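Local structure of ribonucleoside-diphosphate reductase (Pseudomonas aeruginosa, 5IM3) at residues Arg291-Phe295 / Tyr345-Phe351; Phe464-Lys469 / Thr558-Trp562; Trp486-Leu490 / Asp567-Leu571; Gly832-Gln836 / Tyr848-Glu853. The protein probably reduces ribonucleoside diphosphates to the deoxyribonucleotides needed for DNA synthesis, and binds dATP as an allosteric effector. All blocks are in the same frame, centred on the assembly; numbering follows the deposited sequence.

Contact 1 (Arg291-Phe295 / Tyr345-Phe351); sequences RDQQF and YNLLSSF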
loop_
_atom_site.group_PDB
_atom_site.type_symbol
_atom_site.label_atom_id
_atom_site.label_comp_id
_atom_site.label_asym_id
_atom_site.label_seq_id
_atom_site.Cartn_x
_atom_site.Cartn_y
_atom_site.Cartn_z
ATOM N N ARG A 291 56.112 -14.089 20.392
ATOM C CA ARG A 291 54.662 -14.164 20.256
ATOM C C ARG A 291 54.021 -12.798 20.057
ATOM O O ARG A 291 52.832 -12.736 19.727
ATOM C CB ARG A 291 54.066 -14.868 21.474
ATOM C CG ARG A 291 54.757 -16.191 21.768
ATOM C CD ARG A 291 53.963 -17.065 22.714
ATOM N NE ARG A 291 54.736 -18.229 23.137
ATOM C CZ ARG A 291 54.234 -19.255 23.815
ATOM N NH1 ARG A 291 52.949 -19.270 24.144
ATOM N NH2 ARG A 291 55.015 -20.270 24.159
ATOM N N ASP A 292 54.773 -11.709 20.233
ATOM C CA ASP A 292 54.269 -10.393 19.853
ATOM C C ASP A 292 54.052 -10.293 18.349
ATOM O O ASP A 292 53.205 -9.516 17.893
ATOM C CB ASP A 292 55.239 -9.303 20.315
ATOM C CG ASP A 292 55.062 -8.942 21.776
ATOM O OD1 ASP A 292 54.257 -9.602 22.467
ATOM O OD2 ASP A 292 55.733 -7.995 22.238
ATOM N N GLN A 293 54.805 -11.065 17.564
ATOM C CA GLN A 293 54.656 -11.044 16.115
ATOM C C GLN A 293 53.323 -11.622 15.653
ATOM O O GLN A 293 52.963 -11.441 14.484
ATOM C CB GLN A 293 55.807 -11.818 15.462
ATOM C CG GLN A 293 57.204 -11.399 15.922
ATOM C CD GLN A 293 57.500 -9.935 15.654
ATOM O OE1 GLN A 293 57.028 -9.055 16.372
ATOM N NE2 GLN A 293 58.283 -9.668 14.614
ATOM N N GLN A 294 52.586 -12.301 16.535
ATOM C CA GLN A 294 51.330 -12.934 16.154
ATOM C C GLN A 294 50.195 -11.937 15.969
ATOM O O GLN A 294 49.190 -12.278 15.339
ATOM C CB GLN A 294 50.917 -13.963 17.212
ATOM C CG GLN A 294 51.960 -15.032 17.495
ATOM C CD GLN A 294 51.633 -15.855 18.724
ATOM O OE1 GLN A 294 50.670 -15.570 19.440
ATOM N NE2 GLN A 294 52.436 -16.881 18.980
ATOM N N PHE A 295 50.338 -10.721 16.484
ATOM C CA PHE A 295 49.209 -9.811 16.617
ATOM C C PHE A 295 48.809 -9.201 15.281
ATOM O O PHE A 295 49.657 -8.721 14.521
ATOM C CB PHE A 295 49.539 -8.694 17.604
ATOM C CG PHE A 295 49.381 -9.089 19.039
ATOM C CD1 PHE A 295 48.122 -9.303 19.574
ATOM C CD2 PHE A 295 50.487 -9.235 19.858
ATOM C CE1 PHE A 295 47.970 -9.664 20.896
ATOM C CE2 PHE A 295 50.341 -9.595 21.180
ATOM C CZ PHE A 295 49.082 -9.811 21.700
ATOM N N TYR A 345 50.095 -19.236 30.769
ATOM C CA TYR A 345 50.627 -18.185 29.910
ATOM C C TYR A 345 50.863 -18.699 28.496
ATOM O O TYR A 345 50.556 -18.009 27.518
ATOM C CB TYR A 345 51.924 -17.627 30.496
ATOM C CG TYR A 345 52.780 -16.924 29.467
ATOM C CD1 TYR A 345 52.506 -15.617 29.082
ATOM C CD2 TYR A 345 53.853 -17.572 28.872
ATOM C CE1 TYR A 345 53.281 -14.976 28.135
ATOM C CE2 TYR A 345 54.635 -16.943 27.928
ATOM C CZ TYR A 345 54.347 -15.645 27.563
ATOM O OH TYR A 345 55.133 -15.023 26.619
ATOM N N ASN A 346 51.416 -19.908 28.369
ATOM C CA ASN A 346 51.672 -20.466 27.047
ATOM C C ASN A 346 50.375 -20.671 26.276
ATOM O O ASN A 346 50.321 -20.437 25.064
ATOM C CB ASN A 346 52.432 -21.784 27.173
ATOM C CG ASN A 346 53.881 -21.583 27.570
ATOM O OD1 ASN A 346 54.483 -20.550 27.268
ATOM N ND2 ASN A 346 54.451 -22.572 28.249
ATOM N N LEU A 347 49.316 -21.106 26.963
ATOM C CA LEU A 347 48.045 -21.324 26.284
ATOM C C LEU A 347 47.446 -20.008 25.797
ATOM O O LEU A 347 46.902 -19.939 24.689
ATOM C CB LEU A 347 47.069 -22.042 27.216
ATOM C CG LEU A 347 45.853 -22.657 26.522
ATOM C CD1 LEU A 347 46.275 -23.850 25.666
ATOM C CD2 LEU A 347 44.795 -23.062 27.532
ATOM N N LEU A 348 47.547 -18.952 26.607
ATOM C CA LEU A 348 46.946 -17.669 26.258
ATOM C C LEU A 348 47.753 -16.939 25.188
ATOM O O LEU A 348 47.199 -16.506 24.172
ATOM C CB LEU A 348 46.817 -16.801 27.511
ATOM C CG LEU A 348 45.788 -17.252 28.550
ATOM C CD1 LEU A 348 45.926 -16.429 29.820
ATOM C CD2 LEU A 348 44.373 -17.136 27.998
ATOM N N SER A 349 49.063 -16.797 25.401
ATOM C CA SER A 349 49.900 -16.017 24.495
ATOM C C SER A 349 50.001 -16.631 23.102
ATOM O O SER A 349 50.329 -15.916 22.150
ATOM C CB SER A 349 51.303 -15.860 25.087
ATOM O OG SER A 349 51.897 -17.122 25.333
ATOM N N SER A 350 49.740 -17.930 22.964
ATOM C CA SER A 350 49.757 -18.589 21.666
ATOM C C SER A 350 48.428 -18.488 20.931
ATOM O O SER A 350 48.353 -18.891 19.765
ATOM C CB SER A 350 50.116 -20.067 21.831
ATOM O OG SER A 350 49.066 -20.765 22.476
ATOM N N PHE A 351 47.386 -17.972 21.584
ATOM C CA PHE A 351 46.041 -17.870 21.029
ATOM C C PHE A 351 45.374 -19.230 20.854
ATOM O O PHE A 351 44.366 -19.335 20.148
ATOM C CB PHE A 351 46.030 -17.123 19.686
ATOM C CG PHE A 351 46.608 -15.729 19.741
ATOM C CD1 PHE A 351 46.935 -15.127 20.946
ATOM C CD2 PHE A 351 46.814 -15.017 18.569
ATOM C CE1 PHE A 351 47.462 -13.850 20.977
ATOM C CE2 PHE A 351 47.341 -13.740 18.597
ATOM C CZ PHE A 351 47.663 -13.156 19.799
#
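Arg291 reaches across to the last turn of helix 337-349, in the region of the all-alpha domain, and meets it chiefly through NH1. Among the polar contacts, NH1 donates to Asn346 O at 3.0 Å, close to the guanidinium plane. It also donates to Ser349 OG, 2.7 Å from NH1 and set obliquely to that plane. Both bonds are strongly bent, hence weak. Arg291 NH2 lies 3.2 Å from Asn346 OD1. With chi1 at 58°, Ser349 turns its hydroxyl back along the helix, where OG donates to Tyr345 O at 2.7 Å. Ser350 OG repeats the pattern on Asn346 O (2.9 Å), in the carbonyl plane. Arg291 NE has a further, long and weak ion pair with Asp288.

The aromatic contact lies alongside. Phe351, at the positive-phi position of a Schellman motif, brings the edge of its ring to the face of Phe295, planes 64° apart, in a T-shaped pair whose closest atoms are Phe351 CZ and Phe295 CE1 at 3.7 Å. Gln294 CB packs on Phe351 CE2 at 3.8 Å.

Serine suits the helix end because one small hydroxyl can accept from the arginine while donating to a carbonyl; the positive charge there probably interacts favourably with the helix dipole.

Contact 2 (Phe464-Lys469 / Thr558-Trp562); sequences FLELRK and TGHPW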
loop_
_atom_site.group_PDB
_atom_site.type_symbol
_atom_site.label_atom_id
_atom_site.label_comp_id
_atom_site.label_asym_id
_atom_site.label_seq_id
_atom_site.Cartn_x
_atom_site.Cartn_y
_atom_site.Cartn_z
ATOM N N PHE A 464 3.792 -9.422 26.819
ATOM C CA PHE A 464 5.238 -9.650 26.836
ATOM C C PHE A 464 5.830 -9.584 25.434
ATOM O O PHE A 464 6.901 -9.004 25.231
ATOM C CB PHE A 464 5.527 -11.010 27.477
ATOM C CG PHE A 464 6.987 -11.295 27.720
ATOM C CD1 PHE A 464 7.642 -10.757 28.815
ATOM C CD2 PHE A 464 7.689 -12.149 26.879
ATOM C CE1 PHE A 464 8.979 -11.040 29.056
ATOM C CE2 PHE A 464 9.026 -12.435 27.114
ATOM C CZ PHE A 464 9.670 -11.879 28.205
ATOM N N LEU A 465 5.147 -10.176 24.450
ATOM C CA LEU A 465 5.681 -10.225 23.095
ATOM C C LEU A 465 5.858 -8.841 22.488
ATOM O O LEU A 465 6.638 -8.693 21.542
ATOM C CB LEU A 465 4.768 -11.059 22.190
ATOM C CG LEU A 465 4.457 -12.489 22.634
ATOM C CD1 LEU A 465 3.560 -13.168 21.615
ATOM C CD2 LEU A 465 5.719 -13.294 22.836
ATOM N N GLU A 466 5.162 -7.830 23.003
ATOM C CA GLU A 466 5.140 -6.513 22.380
ATOM C C GLU A 466 6.005 -5.498 23.107
ATOM O O GLU A 466 6.002 -4.319 22.737
ATOM C CB GLU A 466 3.705 -5.990 22.297
ATOM C CG GLU A 466 2.748 -6.919 21.582
ATOM C CD GLU A 466 1.507 -6.198 21.092
ATOM O OE1 GLU A 466 0.779 -6.766 20.252
ATOM O OE2 GLU A 466 1.269 -5.053 21.535
ATOM N N LEU A 467 6.756 -5.926 24.123
ATOM C CA LEU A 467 7.506 -4.987 24.949
ATOM C C LEU A 467 8.532 -4.178 24.162
ATOM O O LEU A 467 8.935 -3.108 24.629
ATOM C CB LEU A 467 8.205 -5.739 26.083
ATOM C CG LEU A 467 7.315 -6.231 27.228
ATOM C CD1 LEU A 467 8.097 -7.136 28.170
ATOM C CD2 LEU A 467 6.727 -5.052 27.993
ATOM N N ARG A 468 8.964 -4.646 22.991
ATOM C CA ARG A 468 10.017 -3.970 22.240
ATOM C C ARG A 468 9.508 -3.292 20.968
ATOM O O ARG A 468 10.311 -2.930 20.103
ATOM C CB ARG A 468 11.137 -4.955 21.907
ATOM C CG ARG A 468 11.871 -5.494 23.138
ATOM C CD ARG A 468 12.658 -4.404 23.858
ATOM N NE ARG A 468 13.680 -3.814 22.997
ATOM C CZ ARG A 468 14.966 -4.153 23.000
ATOM N NH1 ARG A 468 15.424 -5.078 23.836
ATOM N NH2 ARG A 468 15.805 -3.552 22.168
ATOM N N LYS A 469 8.196 -3.098 20.839
ATOM C CA LYS A 469 7.673 -2.308 19.731
ATOM C C LYS A 469 8.151 -0.866 19.842
ATOM O O LYS A 469 8.288 -0.322 20.941
ATOM C CB LYS A 469 6.143 -2.350 19.715
ATOM C CG LYS A 469 5.543 -3.601 19.087
ATOM C CD LYS A 469 4.052 -3.411 18.822
ATOM C CE LYS A 469 3.499 -4.505 17.922
ATOM N NZ LYS A 469 2.062 -4.301 17.556
ATOM N N THR A 558 10.572 -6.571 15.844
ATOM C CA THR A 558 11.290 -5.947 16.947
ATOM C C THR A 558 12.579 -6.661 17.331
ATOM O O THR A 558 13.371 -6.092 18.092
ATOM C CB THR A 558 10.392 -5.864 18.193
ATOM O OG1 THR A 558 10.289 -7.157 18.801
ATOM C CG2 THR A 558 8.995 -5.371 17.827
ATOM N N GLY A 559 12.817 -7.874 16.837
ATOM C CA GLY A 559 13.958 -8.660 17.264
ATOM C C GLY A 559 13.753 -9.424 18.553
ATOM O O GLY A 559 14.681 -10.113 19.003
ATOM N N HIS A 560 12.573 -9.332 19.158
ATOM C CA HIS A 560 12.320 -9.910 20.468
ATOM C C HIS A 560 10.855 -10.311 20.538
ATOM O O HIS A 560 10.026 -9.774 19.794
ATOM C CB HIS A 560 12.656 -8.916 21.587
ATOM C CG HIS A 560 14.075 -8.441 21.564
ATOM N ND1 HIS A 560 14.485 -7.359 20.814
ATOM C CD2 HIS A 560 15.181 -8.905 22.193
ATOM C CE1 HIS A 560 15.783 -7.177 20.984
ATOM N NE2 HIS A 560 16.228 -8.102 21.816
ATOM N N PRO A 561 10.499 -11.259 21.425
ATOM C CA PRO A 561 11.412 -12.034 22.275
ATOM C C PRO A 561 12.108 -13.158 21.521
ATOM O O PRO A 561 11.564 -13.670 20.539
ATOM C CB PRO A 561 10.488 -12.611 23.363
ATOM C CG PRO A 561 9.207 -11.849 23.252
ATOM C CD PRO A 561 9.095 -11.467 21.814
ATOM N N TRP A 562 13.298 -13.539 21.978
ATOM C CA TRP A 562 13.989 -14.676 21.394
ATOM C C TRP A 562 13.235 -15.965 21.717
ATOM O O TRP A 562 12.344 -16.001 22.570
ATOM C CB TRP A 562 15.426 -14.746 21.908
ATOM C CG TRP A 562 16.209 -13.501 21.621
ATOM C CD1 TRP A 562 16.167 -12.753 20.483
ATOM C CD2 TRP A 562 17.137 -12.849 22.495
ATOM N NE1 TRP A 562 17.019 -11.683 20.587
ATOM C CE2 TRP A 562 17.624 -11.717 21.816
ATOM C CE3 TRP A 562 17.604 -13.113 23.789
ATOM C CZ2 TRP A 562 18.558 -10.849 22.383
ATOM C CZ3 TRP A 562 18.530 -12.250 24.350
ATOM C CH2 TRP A 562 18.996 -11.134 23.649
HETATM O O HOH W 1 8.603 -7.100 21.367
#
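A cis peptide bond joins His560 to Pro561, and both side chains face the 464-469 segment: the imidazole meets Arg468, the pyrrolidine ring Phe464 and Leu465. The site belongs to the alpha-beta barrel, where the loop after helix 544-558 leads into strand 562-565 and packs on the end of helix 461-465 and the type I turn Glu466-Lys469.

Arg468 lays its guanidinium over one face of His560, the planes 22° apart, in an offset stack. NH1 sits closest to the imidazole, 3.6 Å from His560 CE1. Bends at chi2 and chi3 (-67° and -61°) fold the chain back over the ring, and a bond from NH1 to Met481 O helps to hold it there. The imidazole has its own restraint: ND1 donates to Thr558 O at 3.2 Å, from well above the carbonyl plane. Thr558 OG1 accepts from His560 N, an ST turn, and the positive phi of Gly559 between them suits a residue without a side chain.

Proline offers a compact apolar surface. Pro561 CG lies 3.8 Å from Leu465 CD2. Phe464 CE2 approaches Pro561 CG obliquely at 3.9 Å. A water also joins the segments: it accepts from Arg468 N (3.0 Å) and lies within hydrogen-bonding reach of Leu465 O and Thr558 OG1, with acceptors outnumbering its protons; OG1 is also bonded to Met554 O. Thr558 CG2 packs on Lys469 CA at 3.8 Å. Beyond the stack, His560 CD2 stands 3.5 Å above one face of the Trp562 ring, offset toward its rim.

Contact 3 (Trp486-Leu490 / Asp567-Leu571); sequences WIPDL and DPCNL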
loop_
_atom_site.group_PDB
_atom_site.type_symbol
_atom_site.label_atom_id
_atom_site.label_comp_id
_atom_site.label_asym_id
_atom_site.label_seq_id
_atom_site.Cartn_x
_atom_site.Cartn_y
_atom_site.Cartn_z
ATOM N N TRP A 486 10.276 -18.718 26.882
ATOM C CA TRP A 486 10.630 -19.987 27.521
ATOM C C TRP A 486 9.546 -20.989 27.112
ATOM O O TRP A 486 8.495 -21.081 27.745
ATOM C CB TRP A 486 10.731 -19.798 29.035
ATOM C CG TRP A 486 11.366 -20.925 29.795
ATOM C CD1 TRP A 486 10.799 -21.652 30.801
ATOM C CD2 TRP A 486 12.694 -21.439 29.628
ATOM N NE1 TRP A 486 11.689 -22.589 31.269
ATOM C CE2 TRP A 486 12.860 -22.479 30.565
ATOM C CE3 TRP A 486 13.756 -21.121 28.779
ATOM C CZ2 TRP A 486 14.047 -23.206 30.675
ATOM C CZ3 TRP A 486 14.935 -21.847 28.886
ATOM C CH2 TRP A 486 15.068 -22.877 29.825
ATOM N N ILE A 487 9.803 -21.732 26.041
ATOM C CA ILE A 487 8.755 -22.426 25.295
ATOM C C ILE A 487 8.744 -23.895 25.706
ATOM O O ILE A 487 9.757 -24.584 25.515
ATOM C CB ILE A 487 8.959 -22.291 23.780
ATOM C CG1 ILE A 487 9.114 -20.819 23.391
ATOM C CG2 ILE A 487 7.776 -22.916 23.036
ATOM C CD1 ILE A 487 9.559 -20.614 21.956
ATOM N N PRO A 488 7.640 -24.415 26.242
ATOM C CA PRO A 488 7.550 -25.861 26.475
ATOM C C PRO A 488 7.326 -26.620 25.177
ATOM O O PRO A 488 6.738 -26.107 24.222
ATOM C CB PRO A 488 6.342 -26.002 27.411
ATOM C CG PRO A 488 6.003 -24.608 27.863
ATOM C CD PRO A 488 6.474 -23.700 26.786
ATOM N N ASP A 489 7.799 -27.870 25.158
ATOM C CA ASP A 489 7.595 -28.724 23.991
ATOM C C ASP A 489 6.118 -28.825 23.633
ATOM O O ASP A 489 5.761 -28.878 22.451
ATOM C CB ASP A 489 8.167 -30.119 24.253
ATOM C CG ASP A 489 9.664 -30.195 24.019
ATOM O OD1 ASP A 489 10.296 -29.136 23.821
ATOM O OD2 ASP A 489 10.210 -31.317 24.036
ATOM N N LEU A 490 5.246 -28.853 24.643
ATOM C CA LEU A 490 3.826 -29.062 24.389
ATOM C C LEU A 490 3.255 -27.958 23.510
ATOM O O LEU A 490 2.396 -28.217 22.662
ATOM C CB LEU A 490 3.064 -29.142 25.712
ATOM C CG LEU A 490 1.583 -29.507 25.624
ATOM C CD1 LEU A 490 1.403 -30.898 25.045
ATOM C CD2 LEU A 490 0.944 -29.418 26.995
ATOM N N ASP A 567 12.174 -27.610 27.595
ATOM C CA ASP A 567 12.235 -29.032 27.908
ATOM C C ASP A 567 13.572 -29.668 27.536
ATOM O O ASP A 567 14.112 -30.449 28.335
ATOM C CB ASP A 567 11.071 -29.753 27.230
ATOM C CG ASP A 567 9.740 -29.457 27.907
ATOM O OD1 ASP A 567 9.704 -29.410 29.154
ATOM O OD2 ASP A 567 8.733 -29.255 27.196
ATOM N N PRO A 568 14.148 -29.392 26.361
ATOM C CA PRO A 568 15.510 -29.896 26.111
ATOM C C PRO A 568 16.540 -29.331 27.079
ATOM O O PRO A 568 17.486 -30.041 27.440
ATOM C CB PRO A 568 15.791 -29.478 24.657
ATOM C CG PRO A 568 14.763 -28.464 24.318
ATOM C CD PRO A 568 13.562 -28.788 25.152
ATOM N N CYS A 569 16.380 -28.080 27.525
ATOM C CA CYS A 569 17.298 -27.531 28.520
ATOM C C CYS A 569 17.218 -28.284 29.841
ATOM O O CYS A 569 18.218 -28.376 30.562
ATOM C CB CYS A 569 17.006 -26.049 28.761
ATOM S SG CYS A 569 17.387 -24.956 27.382
ATOM N N ASN A 570 16.046 -28.816 30.186
ATOM C CA ASN A 570 15.875 -29.486 31.471
ATOM C C ASN A 570 16.114 -30.986 31.382
ATOM O O ASN A 570 16.773 -31.560 32.255
ATOM C CB ASN A 570 14.471 -29.224 32.030
ATOM C CG ASN A 570 14.391 -27.937 32.825
ATOM O OD1 ASN A 570 14.776 -27.892 33.992
ATOM N ND2 ASN A 570 13.881 -26.883 32.199
ATOM N N LEU A 571 15.586 -31.635 30.341
ATOM C CA LEU A 571 15.746 -33.078 30.205
ATOM C C LEU A 571 17.201 -33.468 29.985
ATOM O O LEU A 571 17.601 -34.581 30.344
ATOM C CB LEU A 571 14.882 -33.590 29.052
ATOM C CG LEU A 571 13.375 -33.584 29.318
ATOM C CD1 LEU A 571 12.596 -33.765 28.031
ATOM C CD2 LEU A 571 13.018 -34.676 30.310
HETATM O O HOH W 2 10.743 -26.854 25.127
HETATM O O HOH W 3 6.215 -29.775 27.343
#
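Two neighbouring strand-to-helix junctions of the alpha-beta barrel meet where Asp567 reaches Asp489: strands 482-487 and 562-565 run parallel, and each leads into a short helix. Pro488 occupies the N-cap position of helix 489-496; its ring carries no polar group to cap the first-turn amides, and Asp567 from the other junction supplies an acceptor. Asp567 OD2 accepts from Asp489 N at 2.6 Å, a nearly straight bond on the anti side, tilted 27° out of the carboxylate plane. The same oxygen accepts a hydrogen bond from a water 2.6 Å away, which accepts from Leu490 N, so OD2 serves two amides of the first helical turn.

A second water lies between the junctions. It accepts from Asp567 N and donates to Ile487 O and to Asp489 OD1, 2.7 Å from the latter. The two carboxylates, with planes 84° apart, are only 3.7 Å from each other between Asp489 OD1 and Asp567 OD2. This repulsion is probably eased by the salt bridge of Asp489 to Arg735 and by the bond from Gly517 N to Asp567 OD1.

The packing rests on Trp486. With CG anti to N (chi1 -167°), its indole extends to the side of helix 566-571, where CZ2 lies 4.0 Å from Asn570 ND2. That amide is held by Lys566 O at ND2 and Val581 N at OD1. Cys569, slim enough to fit beside the indole, places CB 3.9 Å from Trp486 CH2, with SG oblique to the ring.

Contact 4 (Gly832-Gln836 / Tyr848-Glu853); sequences GSVQQ and YATAFE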
loop_
_atom_site.group_PDB
_atom_site.type_symbol
_atom_site.label_atom_id
_atom_site.label_comp_id
_atom_site.label_asym_id
_atom_site.label_seq_id
_atom_site.Cartn_x
_atom_site.Cartn_y
_atom_site.Cartn_z
ATOM N N GLY A 832 31.790 -6.961 -0.923
ATOM C CA GLY A 832 32.484 -8.163 -0.520
ATOM C C GLY A 832 31.886 -9.460 -1.020
ATOM O O GLY A 832 32.526 -10.511 -0.878
ATOM N N SER A 833 30.688 -9.431 -1.597
ATOM C CA SER A 833 30.073 -10.655 -2.095
ATOM C C SER A 833 30.816 -11.140 -3.335
ATOM O O SER A 833 30.980 -10.390 -4.302
ATOM C CB SER A 833 28.600 -10.419 -2.413
ATOM O OG SER A 833 27.995 -11.601 -2.906
ATOM N N VAL A 834 31.278 -12.394 -3.299
ATOM C CA VAL A 834 31.911 -13.010 -4.464
ATOM C C VAL A 834 30.893 -13.649 -5.393
ATOM O O VAL A 834 31.257 -14.069 -6.503
ATOM C CB VAL A 834 32.954 -14.069 -4.054
ATOM C CG1 VAL A 834 34.117 -13.405 -3.334
ATOM C CG2 VAL A 834 32.317 -15.155 -3.182
ATOM N N GLN A 835 29.635 -13.748 -4.976
ATOM C CA GLN A 835 28.583 -14.134 -5.897
ATOM C C GLN A 835 28.525 -13.144 -7.057
ATOM O O GLN A 835 28.957 -11.992 -6.953
ATOM C CB GLN A 835 27.232 -14.188 -5.179
ATOM C CG GLN A 835 26.725 -15.598 -4.895
ATOM C CD GLN A 835 27.660 -16.401 -4.011
ATOM O OE1 GLN A 835 28.254 -15.873 -3.072
ATOM N NE2 GLN A 835 27.801 -17.686 -4.316
ATOM N N GLN A 836 28.000 -13.619 -8.183
ATOM C CA GLN A 836 27.747 -12.786 -9.360
ATOM C C GLN A 836 28.948 -11.908 -9.715
ATOM O O GLN A 836 28.801 -10.754 -10.126
ATOM C CB GLN A 836 26.480 -11.941 -9.173
ATOM C CG GLN A 836 26.575 -10.805 -8.162
ATOM C CD GLN A 836 25.302 -9.977 -8.115
ATOM O OE1 GLN A 836 24.420 -10.128 -8.962
ATOM N NE2 GLN A 836 25.200 -9.095 -7.123
ATOM N N TYR A 848 33.085 -18.877 -0.046
ATOM C CA TYR A 848 33.055 -17.534 0.512
ATOM C C TYR A 848 31.669 -16.913 0.417
ATOM O O TYR A 848 31.521 -15.693 0.347
ATOM C CB TYR A 848 34.119 -16.668 -0.150
ATOM C CG TYR A 848 35.480 -17.121 0.302
ATOM C CD1 TYR A 848 36.031 -16.637 1.470
ATOM C CD2 TYR A 848 36.181 -18.081 -0.401
ATOM C CE1 TYR A 848 37.258 -17.067 1.908
ATOM C CE2 TYR A 848 37.408 -18.516 0.029
ATOM C CZ TYR A 848 37.945 -18.009 1.186
ATOM O OH TYR A 848 39.175 -18.440 1.624
ATOM N N ALA A 849 30.645 -17.758 0.450
ATOM C CA ALA A 849 29.298 -17.264 0.633
ATOM C C ALA A 849 29.200 -16.586 1.990
ATOM O O ALA A 849 29.827 -17.006 2.963
ATOM C CB ALA A 849 28.293 -18.407 0.530
ATOM N N THR A 850 28.433 -15.507 2.036
ATOM C CA THR A 850 28.270 -14.697 3.228
ATOM C C THR A 850 27.070 -15.192 4.047
ATOM O O THR A 850 26.328 -16.082 3.631
ATOM C CB THR A 850 28.193 -13.228 2.791
ATOM O OG1 THR A 850 29.487 -12.632 2.937
ATOM C CG2 THR A 850 27.164 -12.425 3.566
ATOM N N ALA A 851 26.901 -14.637 5.250
ATOM C CA ALA A 851 25.857 -15.101 6.159
ATOM C C ALA A 851 24.468 -15.061 5.527
ATOM O O ALA A 851 23.658 -15.967 5.737
ATOM C CB ALA A 851 25.881 -14.264 7.434
ATOM N N PHE A 852 24.162 -14.008 4.763
ATOM C CA PHE A 852 22.828 -13.877 4.189
ATOM C C PHE A 852 22.653 -14.633 2.880
ATOM O O PHE A 852 21.535 -14.674 2.358
ATOM C CB PHE A 852 22.483 -12.403 3.971
ATOM C CG PHE A 852 21.831 -11.765 5.159
ATOM C CD1 PHE A 852 20.573 -12.172 5.567
ATOM C CD2 PHE A 852 22.470 -10.765 5.869
ATOM C CE1 PHE A 852 19.964 -11.599 6.659
ATOM C CE2 PHE A 852 21.866 -10.184 6.964
ATOM C CZ PHE A 852 20.612 -10.602 7.361
ATOM N N GLU A 853 23.714 -15.233 2.337
ATOM C CA GLU A 853 23.596 -16.074 1.150
ATOM C C GLU A 853 23.988 -17.517 1.450
ATOM O O GLU A 853 24.315 -18.274 0.535
ATOM C CB GLU A 853 24.417 -15.502 -0.014
ATOM C CG GLU A 853 25.720 -14.813 0.370
ATOM C CD GLU A 853 26.177 -13.779 -0.637
ATOM O OE1 GLU A 853 25.315 -13.125 -1.265
ATOM O OE2 GLU A 853 27.400 -13.602 -0.784
HETATM O O HOH W 4 29.902 -13.837 -1.315
#
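Val834 packs against Tyr848 where two irregular loops of the barrel-domain region meet, bringing together the stretches that flank the short helix 842-847. This is the tight, buried half. Val834 CG2 rests 3.8 Å from Tyr848 CB and 3.7 Å from Tyr848 O; a branched, rigid side chain fills such a place well. The tyrosine ring itself leads off to stack with Tyr670, and its hydroxyl bonds to Asp812, so across this contact it offers chiefly its CB and its backbone. Asn791 ND2 bonds to both Gly832 O and Tyr848 O, a further tie between the loops.

The other half is polar and partly exposed, and is spanned by hydrogen bonds and a water where the first is closed by van der Waals packing. Ser833 extends its hydroxyl anti to N (chi1 180°) toward Glu853, donating from OG to the syn lone pair of OE2 at 3.0 Å. A short hydroxyl can do this while also taking a weak bond from Gln835 N. Gln835 slides past Glu853 in the opposite sense, its amide plane turned 73° from the carboxylate. Gln835 OE1 and Glu853 OE2 are two acceptors 3.3 Å apart and do not bond; the amide's NE2 is spent on Lys845 O. Glu853 is itself held by a turn in which its N donates to Thr850 O.

Between the halves sits a water that accepts from Val834 N at 2.8 Å. With more acceptors in reach than it has protons, it lies 3.0 Å from Tyr848 O and 2.6 Å from Glu853 OE2, both placed to accept from it.

How the contacts relate
Contacts 2 and 3 lie closest together: their centres are 20 Å apart, their nearest atoms about 5 Å, and their segments alternate along the chain. Both flank the parallel pair of strands 482-487 and 562-565, contact 2 where the chain enters strand 562-565 and contact 3 where it leaves. Contact 4 follows later in the chain, its centre 30 Å from that of contact 2. Contact 1 precedes them all, with its centre 42 Å from contact 2, yet Phe351 O bonds to Asn608, on the barrel strand that also holds Cys602 of the Cys373-Cys602 disulfide. All four contacts lie away from the bound dATP molecules and that disulfide.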